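Local coordinates for protein FKBP-type peptidyl-prolyl cis-trans isomerase FkpA (Escherichia coli, PDB 1Q6I) that speeds the folding of proteins in the bacterial periplasm by catalysing cis-trans isomerisation of the peptide bonds that precede proline, at residues T141-Y146 with P165-L170; K147-D152 with T213-V218. One frame throughout, in Å; residues are numbered along the deposited sequence.

Interaction 1: T141-Y146 with P165-L170; sequences TVVVNY and PLSFRL. With FK5 (8-deethyl-8-[but-3-enyl]-ascomycin), chain C.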
ATOM      1  N   THR A 141      23.279  -7.274 -35.355  1.00 23.39           N
ATOM      2  CA  THR A 141      23.214  -7.881 -34.034  1.00 24.23           C
ATOM      3  C   THR A 141      24.633  -8.206 -33.542  1.00 23.19           C
ATOM      4  O   THR A 141      25.462  -8.727 -34.290  1.00 23.27           O
ATOM      5  CB  THR A 141      22.421  -9.164 -34.111  1.00 25.84           C
ATOM      6  OG1 THR A 141      21.046  -8.844 -34.342  1.00 25.58           O
ATOM      7  CG2 THR A 141      22.469  -9.949 -32.754  1.00 25.87           C
ATOM      8  N   VAL A 142      24.889  -7.930 -32.274  1.00 22.83           N
ATOM      9  CA  VAL A 142      26.175  -8.193 -31.674  1.00 22.78           C
ATOM     10  C   VAL A 142      25.977  -9.091 -30.474  1.00 22.93           C
ATOM     11  O   VAL A 142      24.934  -9.026 -29.789  1.00 20.14           O
ATOM     12  CB  VAL A 142      26.915  -6.914 -31.213  1.00 23.65           C
ATOM     13  CG1 VAL A 142      27.278  -6.012 -32.419  1.00 25.35           C
ATOM     14  CG2 VAL A 142      26.123  -6.143 -30.167  1.00 23.16           C
ATOM     15  N   VAL A 143      26.986  -9.936 -30.254  1.00 22.64           N
ATOM     16  CA  VAL A 143      27.068 -10.821 -29.100  1.00 22.52           C
ATOM     17  C   VAL A 143      28.329 -10.403 -28.308  1.00 22.65           C
ATOM     18  O   VAL A 143      29.430 -10.378 -28.884  1.00 22.90           O
ATOM     19  CB  VAL A 143      27.212 -12.306 -29.528  1.00 23.52           C
ATOM     20  CG1 VAL A 143      27.214 -13.217 -28.313  1.00 22.18           C
ATOM     21  CG2 VAL A 143      26.145 -12.732 -30.524  1.00 21.60           C
ATOM     22  N   VAL A 144      28.183 -10.110 -27.008  1.00 22.19           N
ATOM     23  CA  VAL A 144      29.287  -9.638 -26.178  1.00 22.39           C
ATOM     24  C   VAL A 144      29.342 -10.192 -24.776  1.00 23.73           C
ATOM     25  O   VAL A 144      28.314 -10.573 -24.213  1.00 25.73           O
ATOM     26  CB  VAL A 144      29.147  -8.103 -25.947  1.00 23.73           C
ATOM     27  CG1 VAL A 144      29.141  -7.355 -27.262  1.00 22.27           C
ATOM     28  CG2 VAL A 144      27.842  -7.761 -25.169  1.00 23.90           C
ATOM     29  N   ASN A 145      30.543 -10.257 -24.204  1.00 22.82           N
ATOM     30  CA  ASN A 145      30.648 -10.396 -22.774  1.00 22.27           C
ATOM     31  C   ASN A 145      31.014  -8.993 -22.274  1.00 20.70           C
ATOM     32  O   ASN A 145      31.678  -8.224 -22.956  1.00 19.29           O
ATOM     33  CB  ASN A 145      31.688 -11.413 -22.336  1.00 22.30           C
ATOM     34  CG  ASN A 145      31.233 -12.840 -22.561  1.00 23.48           C
ATOM     35  OD1 ASN A 145      30.167 -13.282 -22.069  1.00 25.17           O
ATOM     36  ND2 ASN A 145      32.040 -13.577 -23.296  1.00 22.41           N
ATOM     37  N   TYR A 146      30.562  -8.640 -21.088  1.00 21.51           N
ATOM     38  CA  TYR A 146      30.911  -7.322 -20.545  1.00 22.11           C
ATOM     39  C   TYR A 146      30.849  -7.278 -19.025  1.00 21.70           C
ATOM     40  O   TYR A 146      30.254  -8.104 -18.352  1.00 22.49           O
ATOM     41  CB  TYR A 146      30.020  -6.218 -21.135  1.00 21.59           C
ATOM     42  CG  TYR A 146      28.609  -6.320 -20.672  1.00 23.63           C
ATOM     43  CD1 TYR A 146      27.736  -7.150 -21.325  1.00 24.30           C
ATOM     44  CD2 TYR A 146      28.157  -5.642 -19.531  1.00 23.46           C
ATOM     45  CE1 TYR A 146      26.450  -7.313 -20.912  1.00 23.52           C
ATOM     46  CE2 TYR A 146      26.845  -5.803 -19.096  1.00 23.22           C
ATOM     47  CZ  TYR A 146      25.990  -6.653 -19.803  1.00 24.65           C
ATOM     48  OH  TYR A 146      24.665  -6.895 -19.424  1.00 25.33           O
ATOM     49  N   PRO A 165      27.140 -15.098 -22.988  1.00 24.19           N
ATOM     50  CA  PRO A 165      27.236 -13.763 -23.557  1.00 23.63           C
ATOM     51  C   PRO A 165      25.835 -13.206 -23.776  1.00 23.59           C
ATOM     52  O   PRO A 165      24.875 -13.919 -23.651  1.00 24.06           O
ATOM     53  CB  PRO A 165      27.922 -14.013 -24.879  1.00 23.49           C
ATOM     54  CG  PRO A 165      27.530 -15.413 -25.233  1.00 23.41           C
ATOM     55  CD  PRO A 165      27.589 -16.137 -23.929  1.00 23.65           C
ATOM     56  N   LEU A 166      25.755 -11.927 -24.069  1.00 24.06           N
ATOM     57  CA  LEU A 166      24.512 -11.253 -24.324  1.00 23.79           C
ATOM     58  C   LEU A 166      24.446 -10.855 -25.785  1.00 22.90           C
ATOM     59  O   LEU A 166      25.394 -10.359 -26.352  1.00 21.36           O
ATOM     60  CB  LEU A 166      24.469  -9.982 -23.487  1.00 24.77           C
ATOM     61  CG  LEU A 166      23.289  -9.053 -23.763  1.00 27.53           C
ATOM     62  CD1 LEU A 166      22.081  -9.606 -23.042  1.00 27.36           C
ATOM     63  CD2 LEU A 166      23.616  -7.620 -23.303  1.00 28.19           C
ATOM     64  N   SER A 167      23.270 -10.981 -26.343  1.00 22.59           N
ATOM     65  CA  SER A 167      22.999 -10.670 -27.715  1.00 23.41           C
ATOM     66  C   SER A 167      22.093  -9.470 -27.713  1.00 23.37           C
ATOM     67  O   SER A 167      21.197  -9.438 -26.903  1.00 25.69           O
ATOM     68  CB  SER A 167      22.154 -11.821 -28.297  1.00 23.83           C
ATOM     69  OG  SER A 167      22.629 -12.305 -29.514  1.00 25.90           O
ATOM     70  N   PHE A 168      22.275  -8.518 -28.626  1.00 22.14           N
ATOM     71  CA  PHE A 168      21.305  -7.458 -28.821  1.00 22.37           C
ATOM     72  C   PHE A 168      21.524  -6.713 -30.146  1.00 23.05           C
ATOM     73  O   PHE A 168      22.601  -6.784 -30.771  1.00 22.73           O
ATOM     74  CB  PHE A 168      21.390  -6.467 -27.670  1.00 23.35           C
ATOM     75  CG  PHE A 168      22.737  -5.870 -27.507  1.00 26.31           C
ATOM     76  CD1 PHE A 168      23.168  -4.881 -28.361  1.00 26.50           C
ATOM     77  CD2 PHE A 168      23.579  -6.302 -26.493  1.00 28.00           C
ATOM     78  CE1 PHE A 168      24.423  -4.327 -28.208  1.00 29.13           C
ATOM     79  CE2 PHE A 168      24.812  -5.763 -26.340  1.00 29.00           C
ATOM     80  CZ  PHE A 168      25.251  -4.768 -27.211  1.00 28.97           C
ATOM     81  N   ARG A 169      20.526  -5.955 -30.555  1.00 21.64           N
ATOM     82  CA  ARG A 169      20.678  -5.105 -31.723  1.00 23.10           C
ATOM     83  C   ARG A 169      21.508  -3.868 -31.336  1.00 22.53           C
ATOM     84  O   ARG A 169      21.289  -3.245 -30.283  1.00 22.76           O
ATOM     85  CB  ARG A 169      19.307  -4.732 -32.322  1.00 23.71           C
ATOM     86  CG  ARG A 169      18.551  -5.964 -32.891  1.00 23.37           C
ATOM     87  CD  ARG A 169      17.260  -5.612 -33.631  1.00 23.65           C
ATOM     88  NE  ARG A 169      16.291  -4.923 -32.781  1.00 25.02           N
ATOM     89  CZ  ARG A 169      15.316  -5.529 -32.119  1.00 24.65           C
ATOM     90  NH1 ARG A 169      15.170  -6.844 -32.204  1.00 26.98           N
ATOM     91  NH2 ARG A 169      14.477  -4.825 -31.380  1.00 23.52           N
ATOM     92  N   LEU A 170      22.528  -3.582 -32.144  1.00 21.72           N
ATOM     93  CA  LEU A 170      23.449  -2.477 -31.884  1.00 20.99           C
ATOM     94  C   LEU A 170      22.723  -1.169 -31.658  1.00 20.41           C
ATOM     95  O   LEU A 170      23.123  -0.395 -30.817  1.00 19.63           O
ATOM     96  CB  LEU A 170      24.423  -2.282 -33.063  1.00 22.32           C
ATOM     97  CG  LEU A 170      25.459  -1.161 -32.847  1.00 23.11           C
ATOM     98  CD1 LEU A 170      26.332  -1.517 -31.681  1.00 22.78           C
ATOM     99  CD2 LEU A 170      26.286  -0.934 -34.115  1.00 25.05           C
TER
HETATM  100  C1  FK5 C 301      22.047  -1.305 -22.466  1.00 30.54           C
HETATM  101  C2  FK5 C 301      23.409  -1.443 -21.829  1.00 30.59           C
HETATM  102  C3  FK5 C 301      24.714  -1.608 -22.574  1.00 28.76           C
HETATM  103  C4  FK5 C 301      24.641  -3.001 -23.138  1.00 27.83           C
HETATM  104  C5  FK5 C 301      24.630  -4.047 -22.013  1.00 29.20           C
HETATM  105  C6  FK5 C 301      23.588  -3.758 -20.924  1.00 30.42           C
HETATM  106  C8  FK5 C 301      23.546  -1.782 -19.462  1.00 34.16           C
HETATM  107  C9  FK5 C 301      23.635  -2.567 -18.346  1.00 37.77           C
HETATM  108  C10 FK5 C 301      22.406  -2.894 -17.542  1.00 39.38           C
HETATM  109  C11 FK5 C 301      21.481  -1.717 -17.203  1.00 39.30           C
HETATM  110  C12 FK5 C 301      20.152  -2.199 -16.609  1.00 39.08           C
HETATM  111  C13 FK5 C 301      19.556  -3.344 -17.411  1.00 39.56           C
HETATM  112  C14 FK5 C 301      20.596  -4.416 -17.635  1.00 40.88           C
HETATM  113  C15 FK5 C 301      20.083  -5.596 -18.461  1.00 40.93           C
HETATM  114  C16 FK5 C 301      19.633  -6.756 -17.601  1.00 42.36           C
HETATM  115  C17 FK5 C 301      18.128  -6.962 -17.490  1.00 42.14           C
HETATM  116  C18 FK5 C 301      17.308  -6.189 -18.539  1.00 42.45           C
HETATM  117  C19 FK5 C 301      16.848  -7.024 -19.730  1.00 40.86           C
HETATM  118  C20 FK5 C 301      15.647  -6.592 -20.457  1.00 40.57           C
HETATM  119  C21 FK5 C 301      15.583  -6.651 -21.955  1.00 39.83           C
HETATM  120  C22 FK5 C 301      16.135  -5.403 -22.610  1.00 39.12           C
HETATM  121  C23 FK5 C 301      17.608  -5.268 -22.874  1.00 37.47           C
HETATM  122  C24 FK5 C 301      17.967  -3.859 -23.358  1.00 37.23           C
HETATM  123  C25 FK5 C 301      19.362  -3.611 -22.823  1.00 35.86           C
HETATM  124  C26 FK5 C 301      19.953  -2.204 -22.889  1.00 36.07           C
HETATM  125  C27 FK5 C 301      18.907  -1.302 -22.394  1.00 33.90           C
HETATM  126  C28 FK5 C 301      18.300  -0.432 -23.373  1.00 33.47           C
HETATM  127  C29 FK5 C 301      17.387   0.666 -22.982  1.00 31.51           C
HETATM  128  C30 FK5 C 301      18.130   1.994 -23.017  1.00 32.18           C
HETATM  129  C31 FK5 C 301      17.167   3.166 -22.811  1.00 31.30           C
HETATM  130  C32 FK5 C 301      16.094   3.067 -23.862  1.00 31.40           C
HETATM  131  C33 FK5 C 301      15.320   1.771 -23.718  1.00 31.66           C
HETATM  132  C34 FK5 C 301      16.270   0.634 -24.003  1.00 30.99           C
HETATM  133  C35 FK5 C 301      22.127  -0.735 -16.251  1.00 38.43           C
HETATM  134  C36 FK5 C 301      17.755  -6.606 -16.053  1.00 41.93           C
HETATM  135  C37 FK5 C 301      17.578  -8.246 -20.205  1.00 40.60           C
HETATM  136  C38 FK5 C 301      14.128  -6.919 -22.335  1.00 41.00           C
HETATM  137  C39 FK5 C 301      14.052  -8.181 -23.170  1.00 41.60           C
HETATM  138  C40 FK5 C 301      12.995  -9.166 -22.910  1.00 41.66           C
HETATM  139  C41 FK5 C 301      20.261  -4.499 -23.645  1.00 37.38           C
HETATM  140  C42 FK5 C 301      18.548  -1.320 -20.941  1.00 35.54           C
HETATM  141  C43 FK5 C 301      17.385  -3.113 -16.437  1.00 43.31           C
HETATM  142  C44 FK5 C 301      21.020  -7.329 -19.815  1.00 43.41           C
HETATM  143  C45 FK5 C 301      18.090   5.140 -21.817  1.00 30.57           C
HETATM  144  N7  FK5 C 301      23.515  -2.297 -20.667  1.00 31.58           N
HETATM  145  O1  FK5 C 301      21.148  -2.083 -22.082  1.00 33.07           O
HETATM  146  O2  FK5 C 301      21.819  -0.414 -23.522  1.00 31.54           O
HETATM  147  O3  FK5 C 301      23.463  -0.420 -19.289  1.00 37.93           O
HETATM  148  O4  FK5 C 301      24.863  -3.105 -17.953  1.00 38.33           O
HETATM  149  O5  FK5 C 301      21.657  -3.801 -18.340  1.00 40.41           O
HETATM  150  O6  FK5 C 301      22.961  -3.460 -16.326  1.00 37.81           O
HETATM  151  O7  FK5 C 301      18.475  -3.955 -16.754  1.00 43.55           O
HETATM  152  O8  FK5 C 301      21.147  -6.044 -19.256  1.00 42.10           O
HETATM  153  O9  FK5 C 301      15.343  -4.333 -23.022  1.00 38.78           O
HETATM  154  O10 FK5 C 301      18.007  -3.777 -24.757  1.00 35.21           O
HETATM  155  O11 FK5 C 301      17.827   4.398 -22.989  1.00 31.94           O
HETATM  156  O12 FK5 C 301      15.218   4.151 -23.783  1.00 33.33           O
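Phe-168 turns its ring back toward the opposing strand because CG lies between its backbone N and carbonyl carbon (chi1 58°), and Val-144 comes to that ring at about a right angle, its CG2 3.8 Å from Phe-168 CE2. CG2 of Val-142 sits over one face of the same ring, modelled too close for its exact spacing to be trusted. Next along, Tyr-146 has a first torsion of the same kind (chi1 69°), and its CE1 lies 3.7 Å from CD2 of Leu-166. The tyrosine ring is covered on one face by the bound macrolide, whose C5 stands 3.7 Å from Tyr-146 CZ and is displaced toward the rim, while Leu-166 CD2 also touches FK5 C5 at 3.9 Å. Val-142, Val-144, Leu-166 and Phe-168 thus form an apolar face that runs up to the FK506-type ligand in the FKBP pocket. Two antiparallel hydrogen-bonded pairs fix the register. Val-142 and Phe-168 exchange bonds, with Val-142 N to Phe-168 O at 3.0 Å, and Val-144 and Leu-166 do the same, Leu-166 N to Val-144 O being 2.9 Å and nearly straight at 174°. On the other face Val-143 and Pro-165 lie side by side, Val-143 CG1 being 3.6 Å from Pro-165 CB. The phenol oxygen of Tyr-146 is hydrogen-bonded to Asp-157 and Arg-162, and Trp-177 of helix 175-180 meets its ring edge-to-face. Strand 141-150 carries strand 166-169 along one border and strand 214-223 along the other, where Val-143 and Asn-145 make backbone hydrogen bonds to Leu-221, Asp-222 and Glu-219.

Interaction 2: K147-D152 with T213-V218; sequences KGTLID and TLVFDV. With FK5 (8-deethyl-8-[but-3-enyl]-ascomycin), chain C.
The curled antiparallel sheet of the FKBP domain joins strands 141-150 and 214-223 here, and one of its faces lines part of the macrolide pocket. Phe-216 marks that face: FK5 O4 lies at the edge of its ring, in plane, 3.6 Å from Phe-216 CE1. Across the strands the same ring is set against Gly-148, with Phe-216 CD1 3.7 Å from Gly-148 CA. The rings of Trp-177 and Phe-156 also meet Phe-216, the former edge-to-face.

Two hydrogen-bonded pairs, Lys-147 with Asp-217 and Thr-149 with Val-215, set the antiparallel register. The second is the more regular: both its N-H...O angles are 162°, whereas Lys-147 N reaches Asp-217 O at 141°. The opposite face is more polar. Thr-149 places OG1 between its backbone N and carbonyl carbon (chi1 63°), which brings it across to 3.5 Å from Val-215 CB. The aliphatic end of Lys-147 runs beside Asp-217, Lys-147 CE being 3.6 Å from Asp-217 OD2; the charged ends are too far apart for a salt bridge. A water donates to both Lys-147 O and Asp-217 OD2, the latter at 2.9 Å, and so links the two residues a second time beside their backbone bonds. Tyr-106 of helix 70-111 packs on Ile-151 and Val-215, so this end of the strand pair adjoins the long helix. Beyond the last regular pair a second water accepts from Ile-151 N at 3.0 Å; its approach to Thr-213 O is too short to be relied on. Back on the face that carries Phe-216, Leu-150 and Leu-214 lie side by side, pointing the same way, with Leu-150 CD2 4.0 Å from Leu-214 CD2.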
ATOM      1  N   LYS A 147      31.461  -6.253 -18.496  1.00 22.51           N
ATOM      2  CA  LYS A 147      31.459  -6.003 -17.102  1.00 22.12           C
ATOM      3  C   LYS A 147      31.246  -4.532 -17.045  1.00 22.52           C
ATOM      4  O   LYS A 147      31.933  -3.797 -17.773  1.00 21.70           O
ATOM      5  CB  LYS A 147      32.816  -6.362 -16.574  1.00 24.04           C
ATOM      6  CG  LYS A 147      33.028  -6.079 -15.156  1.00 27.89           C
ATOM      7  CD  LYS A 147      34.272  -6.836 -14.661  1.00 30.73           C
ATOM      8  CE  LYS A 147      35.539  -6.039 -14.878  1.00 33.15           C
ATOM      9  NZ  LYS A 147      36.521  -6.410 -13.818  1.00 35.30           N
ATOM     10  N   GLY A 148      30.291  -4.101 -16.219  1.00 22.54           N
ATOM     11  CA  GLY A 148      30.037  -2.687 -15.995  1.00 23.80           C
ATOM     12  C   GLY A 148      30.258  -2.268 -14.532  1.00 24.57           C
ATOM     13  O   GLY A 148      29.856  -2.983 -13.609  1.00 24.04           O
ATOM     14  N   THR A 149      30.936  -1.124 -14.338  1.00 25.07           N
ATOM     15  CA  THR A 149      31.238  -0.586 -13.028  1.00 24.31           C
ATOM     16  C   THR A 149      31.029   0.923 -13.005  1.00 24.90           C
ATOM     17  O   THR A 149      31.139   1.602 -14.030  1.00 26.32           O
ATOM     18  CB  THR A 149      32.695  -0.841 -12.613  1.00 26.16           C
ATOM     19  OG1 THR A 149      33.582  -0.164 -13.508  1.00 28.99           O
ATOM     20  CG2 THR A 149      33.100  -2.319 -12.725  1.00 25.99           C
ATOM     21  N   LEU A 150      30.726   1.435 -11.832  1.00 23.36           N
ATOM     22  CA  LEU A 150      30.572   2.848 -11.646  1.00 25.48           C
ATOM     23  C   LEU A 150      31.993   3.324 -11.504  1.00 25.92           C
ATOM     24  O   LEU A 150      32.907   2.517 -11.334  1.00 26.84           O
ATOM     25  CB  LEU A 150      29.748   3.151 -10.382  1.00 24.95           C
ATOM     26  CG  LEU A 150      28.277   2.703 -10.407  1.00 26.29           C
ATOM     27  CD1 LEU A 150      27.615   2.924  -9.037  1.00 25.10           C
ATOM     28  CD2 LEU A 150      27.479   3.417 -11.498  1.00 26.47           C
ATOM     29  N   ILE A 151      32.203   4.625 -11.533  1.00 24.79           N
ATOM     30  CA  ILE A 151      33.566   5.095 -11.511  1.00 23.99           C
ATOM     31  C   ILE A 151      34.301   4.814 -10.210  1.00 25.07           C
ATOM     32  O   ILE A 151      35.499   4.932 -10.179  1.00 24.91           O
ATOM     33  CB  ILE A 151      33.619   6.568 -11.813  1.00 23.76           C
ATOM     34  CG1 ILE A 151      32.870   7.357 -10.715  1.00 21.50           C
ATOM     35  CG2 ILE A 151      33.111   6.832 -13.194  1.00 23.21           C
ATOM     36  CD1 ILE A 151      33.161   8.804 -10.743  1.00 20.59           C
ATOM     37  N   ASP A 152      33.593   4.483  -9.137  1.00 26.91           N
ATOM     38  CA  ASP A 152      34.243   4.186  -7.866  1.00 27.23           C
ATOM     39  C   ASP A 152      34.601   2.717  -7.735  1.00 27.67           C
ATOM     40  O   ASP A 152      35.063   2.273  -6.682  1.00 28.63           O
ATOM     41  CB  ASP A 152      33.344   4.604  -6.679  1.00 28.35           C
ATOM     42  CG  ASP A 152      32.098   3.722  -6.518  1.00 28.00           C
ATOM     43  OD1 ASP A 152      31.862   2.810  -7.317  1.00 26.99           O
ATOM     44  OD2 ASP A 152      31.279   3.880  -5.600  1.00 30.34           O
ATOM     45  N   THR A 213      28.704   8.366 -14.690  1.00 23.32           N
ATOM     46  CA  THR A 213      29.561   7.973 -15.798  1.00 23.04           C
ATOM     47  C   THR A 213      29.732   6.442 -15.688  1.00 23.83           C
ATOM     48  O   THR A 213      30.008   5.936 -14.595  1.00 20.99           O
ATOM     49  CB  THR A 213      30.916   8.694 -15.748  1.00 22.29           C
ATOM     50  OG1 THR A 213      30.790  10.043 -16.255  1.00 20.58           O
ATOM     51  CG2 THR A 213      31.943   7.987 -16.715  1.00 22.43           C
ATOM     52  N   LEU A 214      29.609   5.699 -16.802  1.00 23.98           N
ATOM     53  CA  LEU A 214      29.765   4.249 -16.702  1.00 23.61           C
ATOM     54  C   LEU A 214      31.038   3.763 -17.371  1.00 22.84           C
ATOM     55  O   LEU A 214      31.390   4.230 -18.430  1.00 22.28           O
ATOM     56  CB  LEU A 214      28.566   3.520 -17.303  1.00 23.78           C
ATOM     57  CG  LEU A 214      27.192   4.071 -16.949  1.00 24.35           C
ATOM     58  CD1 LEU A 214      26.157   3.199 -17.650  1.00 24.33           C
ATOM     59  CD2 LEU A 214      26.942   4.128 -15.404  1.00 23.52           C
ATOM     60  N   VAL A 215      31.674   2.773 -16.754  1.00 21.37           N
ATOM     61  CA  VAL A 215      32.873   2.155 -17.260  1.00 20.89           C
ATOM     62  C   VAL A 215      32.527   0.720 -17.703  1.00 23.51           C
ATOM     63  O   VAL A 215      32.171  -0.131 -16.886  1.00 25.26           O
ATOM     64  CB  VAL A 215      33.931   2.067 -16.131  1.00 21.37           C
ATOM     65  CG1 VAL A 215      35.217   1.344 -16.571  1.00 21.69           C
ATOM     66  CG2 VAL A 215      34.274   3.444 -15.582  1.00 20.82           C
ATOM     67  N   PHE A 216      32.634   0.421 -18.987  1.00 24.74           N
ATOM     68  CA  PHE A 216      32.378  -0.943 -19.422  1.00 24.28           C
ATOM     69  C   PHE A 216      33.634  -1.597 -20.016  1.00 24.26           C
ATOM     70  O   PHE A 216      34.314  -0.997 -20.872  1.00 23.86           O
ATOM     71  CB  PHE A 216      31.308  -0.921 -20.497  1.00 24.52           C
ATOM     72  CG  PHE A 216      29.923  -0.702 -19.979  1.00 25.51           C
ATOM     73  CD1 PHE A 216      29.193  -1.750 -19.480  1.00 27.82           C
ATOM     74  CD2 PHE A 216      29.344   0.537 -20.033  1.00 26.09           C
ATOM     75  CE1 PHE A 216      27.937  -1.564 -19.022  1.00 27.82           C
ATOM     76  CE2 PHE A 216      28.098   0.724 -19.574  1.00 26.96           C
ATOM     77  CZ  PHE A 216      27.381  -0.325 -19.077  1.00 27.45           C
ATOM     78  N   ASP A 217      33.943  -2.805 -19.577  1.00 23.94           N
ATOM     79  CA  ASP A 217      34.942  -3.636 -20.273  1.00 25.96           C
ATOM     80  C   ASP A 217      34.206  -4.673 -21.124  1.00 25.48           C
ATOM     81  O   ASP A 217      33.575  -5.565 -20.577  1.00 24.51           O
ATOM     82  CB  ASP A 217      35.836  -4.357 -19.294  1.00 27.05           C
ATOM     83  CG  ASP A 217      36.585  -3.415 -18.428  1.00 31.97           C
ATOM     84  OD1 ASP A 217      37.284  -2.525 -18.997  1.00 35.32           O
ATOM     85  OD2 ASP A 217      36.527  -3.472 -17.179  1.00 36.98           O
ATOM     86  N   VAL A 218      34.300  -4.512 -22.446  1.00 24.24           N
ATOM     87  CA  VAL A 218      33.599  -5.289 -23.413  1.00 22.55           C
ATOM     88  C   VAL A 218      34.471  -6.187 -24.292  1.00 24.77           C
ATOM     89  O   VAL A 218      35.520  -5.751 -24.805  1.00 26.63           O
ATOM     90  CB  VAL A 218      32.882  -4.340 -24.353  1.00 22.06           C
ATOM     91  CG1 VAL A 218      31.891  -5.076 -25.209  1.00 24.12           C
ATOM     92  CG2 VAL A 218      32.168  -3.301 -23.596  1.00 24.80           C
TER
HETATM   93  C1  FK5 C 301      22.047  -1.305 -22.466  1.00 30.54           C
HETATM   94  C2  FK5 C 301      23.409  -1.443 -21.829  1.00 30.59           C
HETATM   95  C3  FK5 C 301      24.714  -1.608 -22.574  1.00 28.76           C
HETATM   96  C4  FK5 C 301      24.641  -3.001 -23.138  1.00 27.83           C
HETATM   97  C5  FK5 C 301      24.630  -4.047 -22.013  1.00 29.20           C
HETATM   98  C6  FK5 C 301      23.588  -3.758 -20.924  1.00 30.42           C
HETATM   99  C8  FK5 C 301      23.546  -1.782 -19.462  1.00 34.16           C
HETATM  100  C9  FK5 C 301      23.635  -2.567 -18.346  1.00 37.77           C
HETATM  101  C10 FK5 C 301      22.406  -2.894 -17.542  1.00 39.38           C
HETATM  102  C11 FK5 C 301      21.481  -1.717 -17.203  1.00 39.30           C
HETATM  103  C12 FK5 C 301      20.152  -2.199 -16.609  1.00 39.08           C
HETATM  104  C13 FK5 C 301      19.556  -3.344 -17.411  1.00 39.56           C
HETATM  105  C14 FK5 C 301      20.596  -4.416 -17.635  1.00 40.88           C
HETATM  106  C15 FK5 C 301      20.083  -5.596 -18.461  1.00 40.93           C
HETATM  107  C16 FK5 C 301      19.633  -6.756 -17.601  1.00 42.36           C
HETATM  108  C17 FK5 C 301      18.128  -6.962 -17.490  1.00 42.14           C
HETATM  109  C18 FK5 C 301      17.308  -6.189 -18.539  1.00 42.45           C
HETATM  110  C19 FK5 C 301      16.848  -7.024 -19.730  1.00 40.86           C
HETATM  111  C20 FK5 C 301      15.647  -6.592 -20.457  1.00 40.57           C
HETATM  112  C21 FK5 C 301      15.583  -6.651 -21.955  1.00 39.83           C
HETATM  113  C22 FK5 C 301      16.135  -5.403 -22.610  1.00 39.12           C
HETATM  114  C23 FK5 C 301      17.608  -5.268 -22.874  1.00 37.47           C
HETATM  115  C24 FK5 C 301      17.967  -3.859 -23.358  1.00 37.23           C
HETATM  116  C25 FK5 C 301      19.362  -3.611 -22.823  1.00 35.86           C
HETATM  117  C26 FK5 C 301      19.953  -2.204 -22.889  1.00 36.07           C
HETATM  118  C27 FK5 C 301      18.907  -1.302 -22.394  1.00 33.90           C
HETATM  119  C28 FK5 C 301      18.300  -0.432 -23.373  1.00 33.47           C
HETATM  120  C29 FK5 C 301      17.387   0.666 -22.982  1.00 31.51           C
HETATM  121  C30 FK5 C 301      18.130   1.994 -23.017  1.00 32.18           C
HETATM  122  C31 FK5 C 301      17.167   3.166 -22.811  1.00 31.30           C
HETATM  123  C32 FK5 C 301      16.094   3.067 -23.862  1.00 31.40           C
HETATM  124  C33 FK5 C 301      15.320   1.771 -23.718  1.00 31.66           C
HETATM  125  C34 FK5 C 301      16.270   0.634 -24.003  1.00 30.99           C
HETATM  126  C35 FK5 C 301      22.127  -0.735 -16.251  1.00 38.43           C
HETATM  127  C36 FK5 C 301      17.755  -6.606 -16.053  1.00 41.93           C
HETATM  128  C37 FK5 C 301      17.578  -8.246 -20.205  1.00 40.60           C
HETATM  129  C38 FK5 C 301      14.128  -6.919 -22.335  1.00 41.00           C
HETATM  130  C39 FK5 C 301      14.052  -8.181 -23.170  1.00 41.60           C
HETATM  131  C40 FK5 C 301      12.995  -9.166 -22.910  1.00 41.66           C
HETATM  132  C41 FK5 C 301      20.261  -4.499 -23.645  1.00 37.38           C
HETATM  133  C42 FK5 C 301      18.548  -1.320 -20.941  1.00 35.54           C
HETATM  134  C43 FK5 C 301      17.385  -3.113 -16.437  1.00 43.31           C
HETATM  135  C44 FK5 C 301      21.020  -7.329 -19.815  1.00 43.41           C
HETATM  136  C45 FK5 C 301      18.090   5.140 -21.817  1.00 30.57           C
HETATM  137  N7  FK5 C 301      23.515  -2.297 -20.667  1.00 31.58           N
HETATM  138  O1  FK5 C 301      21.148  -2.083 -22.082  1.00 33.07           O
HETATM  139  O2  FK5 C 301      21.819  -0.414 -23.522  1.00 31.54           O
HETATM  140  O3  FK5 C 301      23.463  -0.420 -19.289  1.00 37.93           O
HETATM  141  O4  FK5 C 301      24.863  -3.105 -17.953  1.00 38.33           O
HETATM  142  O5  FK5 C 301      21.657  -3.801 -18.340  1.00 40.41           O
HETATM  143  O6  FK5 C 301      22.961  -3.460 -16.326  1.00 37.81           O
HETATM  144  O7  FK5 C 301      18.475  -3.955 -16.754  1.00 43.55           O
HETATM  145  O8  FK5 C 301      21.147  -6.044 -19.256  1.00 42.10           O
HETATM  146  O9  FK5 C 301      15.343  -4.333 -23.022  1.00 38.78           O
HETATM  147  O10 FK5 C 301      18.007  -3.777 -24.757  1.00 35.21           O
HETATM  148  O11 FK5 C 301      17.827   4.398 -22.989  1.00 31.94           O
HETATM  149  O12 FK5 C 301      15.218   4.151 -23.783  1.00 33.33           O
HETATM  150  O   HOH W   1      34.046  -2.525 -15.965  1.00 31.00           O
HETATM  151  O   HOH W   2      29.793   6.364 -12.149  1.00 27.86           O

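Interactions 1 and 2 both use strand 141-150, and their centres are 16 Å apart. Strand 214-223 runs beside both halves of it, whereas strand 166-169 pairs with the first half along the other edge. The two contacts meet at the pocket, where Tyr-146 CD2 lies 4.0 Å from Phe-216 CD1, and also where Val-144 CG1 is 4.1 Å from Val-218 CG1. FK5 O4 touches both, being 3.5 Å from Tyr-146 CE2 and 3.6 Å from Phe-216 CE1. Trp-177 bridges the two contacts. FK5 is also hydrogen-bonded to Asp-157, the backbone N of Ile-174 and Tyr-200, in a site consistent with the one that takes prolyl substrates in FKBPs.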